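Local coordinates for uncharacterized protein AsqI (Emericella nidulans, PDB 5YY3), which catalyses the zinc-dependent ring contraction of 4'-methoxycyclopenin to 4'-methoxyviridicatin in aspoquinolone biosynthesis, with loss of methyl isocyanate, at residues Ala93-Lys96 with Leu97-Ile101; Ile101-Ala104 with Lys105-Glu109. All coordinates share one frame; numbering follows the deposited sequence.

Contact 1 (Ala93-Lys96 with Leu97-Ile101)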
loop_
_atom_site.group_PDB
_atom_site.type_symbol
_atom_site.label_atom_id
_atom_site.label_comp_id
_atom_site.label_asym_id
_atom_site.label_seq_id
_atom_site.Cartn_x
_atom_site.Cartn_y
_atom_site.Cartn_z
ATOM N N ALA A 93 -3.721 56.483 -17.540
ATOM C CA ALA A 93 -2.793 57.076 -18.500
ATOM C C ALA A 93 -3.396 57.241 -19.893
ATOM O O ALA A 93 -2.726 57.741 -20.794
ATOM C CB ALA A 93 -1.510 56.237 -18.587
ATOM N N GLY A 94 -4.645 56.822 -20.084
ATOM C CA GLY A 94 -5.300 57.027 -21.366
ATOM C C GLY A 94 -6.170 55.891 -21.881
ATOM O O GLY A 94 -6.183 54.803 -21.309
ATOM N N PRO A 95 -6.905 56.144 -22.980
ATOM C CA PRO A 95 -7.879 55.192 -23.524
ATOM C C PRO A 95 -7.257 54.044 -24.332
ATOM O O PRO A 95 -7.940 53.049 -24.570
ATOM C CB PRO A 95 -8.741 56.079 -24.428
ATOM C CG PRO A 95 -7.773 57.098 -24.934
ATOM C CD PRO A 95 -6.856 57.387 -23.778
ATOM N N LYS A 96 -6.002 54.177 -24.751
ATOM C CA LYS A 96 -5.396 53.163 -25.614
ATOM C C LYS A 96 -4.285 52.373 -24.930
ATOM O O LYS A 96 -3.675 52.836 -23.968
ATOM C CB LYS A 96 -4.859 53.807 -26.896
ATOM C CG LYS A 96 -5.946 54.109 -27.923
ATOM C CD LYS A 96 -5.689 53.344 -29.214
ATOM C CE LYS A 96 -6.952 53.213 -30.066
ATOM N NZ LYS A 96 -6.878 52.015 -30.956
ATOM N N LEU A 97 -4.037 51.171 -25.449
ATOM C CA LEU A 97 -3.026 50.264 -24.915
ATOM C C LEU A 97 -1.647 50.875 -24.806
ATOM O O LEU A 97 -0.967 50.682 -23.804
ATOM C CB LEU A 97 -2.925 49.009 -25.779
ATOM C CG LEU A 97 -3.987 47.943 -25.545
ATOM C CD1 LEU A 97 -3.488 46.572 -26.018
ATOM C CD2 LEU A 97 -4.391 47.917 -24.075
ATOM N N GLU A 98 -1.220 51.586 -25.841
ATOM C CA GLU A 98 0.121 52.166 -25.834
ATOM C C GLU A 98 0.257 53.184 -24.711
ATOM O O GLU A 98 1.363 53.455 -24.244
ATOM C CB GLU A 98 0.467 52.808 -27.185
ATOM C CG GLU A 98 -0.703 52.987 -28.122
ATOM C CD GLU A 98 -0.993 51.737 -28.913
ATOM O OE1 GLU A 98 -0.099 51.272 -29.651
ATOM O OE2 GLU A 98 -2.112 51.206 -28.786
ATOM N N ASP A 99 -0.872 53.734 -24.266
ATOM C CA ASP A 99 -0.867 54.613 -23.100
ATOM C C ASP A 99 -0.492 53.816 -21.838
ATOM O O ASP A 99 0.451 54.175 -21.130
ATOM C CB ASP A 99 -2.224 55.311 -22.927
ATOM C CG ASP A 99 -2.523 56.296 -24.049
ATOM O OD1 ASP A 99 -1.573 56.980 -24.486
ATOM O OD2 ASP A 99 -3.698 56.398 -24.486
ATOM N N GLY A 100 -1.215 52.732 -21.569
ATOM C CA GLY A 100 -0.952 51.919 -20.393
ATOM C C GLY A 100 0.467 51.383 -20.389
ATOM O O GLY A 100 1.143 51.365 -19.362
ATOM N N ILE A 101 0.934 50.964 -21.555
ATOM C CA ILE A 101 2.245 50.347 -21.644
ATOM C C ILE A 101 3.363 51.367 -21.452
ATOM O O ILE A 101 4.401 51.044 -20.873
ATOM C CB ILE A 101 2.398 49.611 -22.974
ATOM C CG1 ILE A 101 1.322 48.542 -23.063
ATOM C CG2 ILE A 101 3.771 48.973 -23.088
ATOM C CD1 ILE A 101 1.437 47.694 -24.270
#

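Contact 2 (Ile101-Ala104 with Lys105-Glu109)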
loop_
_atom_site.group_PDB
_atom_site.type_symbol
_atom_site.label_atom_id
_atom_site.label_comp_id
_atom_site.label_asym_id
_atom_site.label_seq_id
_atom_site.Cartn_x
_atom_site.Cartn_y
_atom_site.Cartn_z
ATOM N N ILE A 101 0.934 50.964 -21.555
ATOM C CA ILE A 101 2.245 50.347 -21.644
ATOM C C ILE A 101 3.363 51.367 -21.452
ATOM O O ILE A 101 4.401 51.044 -20.873
ATOM C CB ILE A 101 2.398 49.611 -22.974
ATOM C CG1 ILE A 101 1.322 48.542 -23.063
ATOM C CG2 ILE A 101 3.771 48.973 -23.088
ATOM C CD1 ILE A 101 1.437 47.694 -24.270
ATOM N N SER A 102 3.136 52.600 -21.905
ATOM C CA SER A 102 4.069 53.696 -21.643
ATOM C C SER A 102 4.218 53.954 -20.145
ATOM O O SER A 102 5.344 54.038 -19.639
ATOM C CB SER A 102 3.619 54.976 -22.339
ATOM O OG SER A 102 3.859 54.896 -23.733
ATOM N N LYS A 103 3.086 54.079 -19.450
ATOM C CA LYS A 103 3.075 54.266 -17.994
ATOM C C LYS A 103 3.818 53.115 -17.318
ATOM O O LYS A 103 4.640 53.321 -16.416
ATOM C CB LYS A 103 1.637 54.358 -17.464
ATOM C CG LYS A 103 1.512 54.941 -16.057
ATOM C CD LYS A 103 2.164 56.326 -15.966
ATOM C CE LYS A 103 1.855 57.055 -14.655
ATOM N NZ LYS A 103 2.834 56.767 -13.572
ATOM N N ALA A 104 3.532 51.902 -17.785
ATOM C CA ALA A 104 4.154 50.686 -17.276
ATOM C C ALA A 104 5.679 50.739 -17.384
ATOM O O ALA A 104 6.380 50.537 -16.387
ATOM C CB ALA A 104 3.607 49.475 -18.026
ATOM N N LYS A 105 6.184 50.995 -18.593
ATOM C CA LYS A 105 7.625 51.096 -18.822
ATOM C C LYS A 105 8.230 52.120 -17.887
ATOM O O LYS A 105 9.288 51.913 -17.292
ATOM C CB LYS A 105 7.939 51.495 -20.268
ATOM C CG LYS A 105 7.735 50.422 -21.335
ATOM C CD LYS A 105 8.578 50.761 -22.571
ATOM C CE LYS A 105 7.953 50.234 -23.850
ATOM N NZ LYS A 105 7.210 48.981 -23.577
ATOM N N GLU A 106 7.531 53.237 -17.775
ATOM C CA GLU A 106 7.958 54.345 -16.942
ATOM C C GLU A 106 8.132 53.894 -15.500
ATOM O O GLU A 106 9.194 54.076 -14.903
ATOM C CB GLU A 106 6.938 55.468 -17.045
ATOM C CG GLU A 106 7.239 56.693 -16.241
ATOM C CD GLU A 106 6.219 57.767 -16.505
ATOM O OE1 GLU A 106 5.216 57.843 -15.751
ATOM O OE2 GLU A 106 6.398 58.505 -17.502
ATOM N N LEU A 107 7.086 53.283 -14.956
ATOM C CA LEU A 107 7.106 52.788 -13.586
ATOM C C LEU A 107 8.196 51.738 -13.397
ATOM O O LEU A 107 8.868 51.708 -12.367
ATOM C CB LEU A 107 5.735 52.219 -13.215
ATOM C CG LEU A 107 4.583 53.224 -13.197
ATOM C CD1 LEU A 107 3.249 52.512 -13.091
ATOM C CD2 LEU A 107 4.756 54.210 -12.049
ATOM N N LEU A 108 8.380 50.886 -14.406
ATOM C CA LEU A 108 9.404 49.834 -14.354
ATOM C C LEU A 108 10.819 50.401 -14.234
ATOM O O LEU A 108 11.623 49.922 -13.417
ATOM C CB LEU A 108 9.300 48.925 -15.585
ATOM C CG LEU A 108 8.166 47.906 -15.466
ATOM C CD1 LEU A 108 7.827 47.312 -16.816
ATOM C CD2 LEU A 108 8.527 46.821 -14.449
ATOM N N GLU A 109 11.128 51.422 -15.032
ATOM C CA GLU A 109 12.457 52.021 -14.937
ATOM C C GLU A 109 12.578 52.894 -13.685
ATOM O O GLU A 109 13.690 53.206 -13.266
ATOM C CB GLU A 109 12.813 52.811 -16.197
ATOM C CG GLU A 109 13.337 51.898 -17.306
ATOM C CD GLU A 109 14.122 52.630 -18.381
ATOM O OE1 GLU A 109 13.505 53.061 -19.383
ATOM O OE2 GLU A 109 15.361 52.765 -18.229
#

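Contact 1 (Ala93-Lys96 with Leu97-Ile101)
Lys96 and Asp99 hold each other across the first turn of helix 97-109, the backbone of one meeting the carboxylate and amide of the other. Lys96 sits at the N-cap, and its N-H reaches back to the Asp99 carboxylate, with N 3.2 Å from OD2. That oxygen is met on its anti side, the donor lying 24° out of the carboxylate plane. Asp99 turns CG anti to its own carbonyl carbon (chi1 -67°), which brings the carboxylate back over the loop. Asp99 OD2 also lies 3.4 Å from CD of Pro95, the proline ring and the Asp99 side chain running at a slant to each other. In the other direction the Lys96 carbonyl O accepts the Asp99 amide, N to O 3.0 Å, with the donor well above the carbonyl plane, and more weakly the Gly100 amide, N to O 3.4 Å. One carbonyl thus serves two amides at the helix start, while the Leu97 amide is taken by Asp130 OD2 from helix 129-133. The Lys96 side chain, bent at chi2, leaves the cap and runs alongside Glu98 in the same direction. Its NZ stays 5.3 Å from Glu98 OE2, which is salt-bridged to Arg134 instead; a long, weak ion pair links Lys96 NZ to Asp130. Ala93 also touches Asp99: its carbonyl O lies 3.3 Å from Asp99 CB, and its methyl CB packs 3.8 Å from the Asp99 carbonyl O. Next in the chain, Gly94, with positive phi, leads out of helix 77-92 into Pro95. The bond from the N-cap amide to the side chain three residues on is one half of a capping box; the Lys96 main-chain O, not its side chain, accepts the Asp99 amide where helix 97-109 starts.

Contact 2 (Ile101-Ala104 with Lys105-Glu109)
Ile101 meets Lys105 one turn further along helix 97-109, its CG2 methyl 3.5 Å from the ammonium NZ. The lysine chain slants across the isoleucine: CG is anti to its own carbonyl carbon (chi1 -74°) and passes 3.4 Å from the Ile101 carbonyl O, and the bend at chi4 swings NZ toward helix 53-61, where Asp56 takes it in a salt bridge. The Ile101 carbonyl itself accepts the Lys105 amide. Ser102 contributes its carbonyl to the Glu106 amide, while its hydroxyl turns back along the helix to bond the Glu98 carbonyl. Lys103 makes the charged contact. Its side chain starts anti to the backbone N (chi1 -163°), then bends at chi2 and again at chi4, and so curls over Glu106 and Leu107. NZ stands 3.4 Å from Glu106 OE1, a weak hydrogen bond within a salt bridge, and the CD methylene lies equally near that oxygen. NZ also lies 3.5 Å from the CD2 methyl of Leu107, against which it only packs; within this contact its charge is paired, weakly, with the carboxylate alone. The Lys103 carbonyl receives the Leu107 amide, N to O 2.8 Å, and the Leu107 CG sits 3.2 Å from the same oxygen. Ala104 is buried; its carbonyl takes the Leu108 amide, with Leu108 CG 3.3 Å from that O, and its methyl touches Leu90 of helix 77-92 and Met117 of helix 114-127. The i to i+4 amide bonds carry the regularity of the helix, and each lysine ammonium is paired with an acid, Lys105 with Asp56 and Lys103 more loosely with Glu106. Being long, the Lys103-Glu106 bridge probably adds only modestly to the helix's stability.

Contacts 1 and 2 are successive lengths of one helix, 97-109, with centres 11 Å apart and Ile101 common to both. Contact 1 is its capped start after the turn from helix 77-92; contact 2 is its regular continuation. They also touch directly, Ala93 CB packing 3.8 Å from Lys103 CB, so the loop before the helix leans on its second turn. Helix 53-61 spans both, touching Glu98 and Ile101 near the start and Leu108 near the end. The two centres lie about 31 and 32 Å from the centre of the chain, far out on it and away from the zinc ligands His186, His190 and His218.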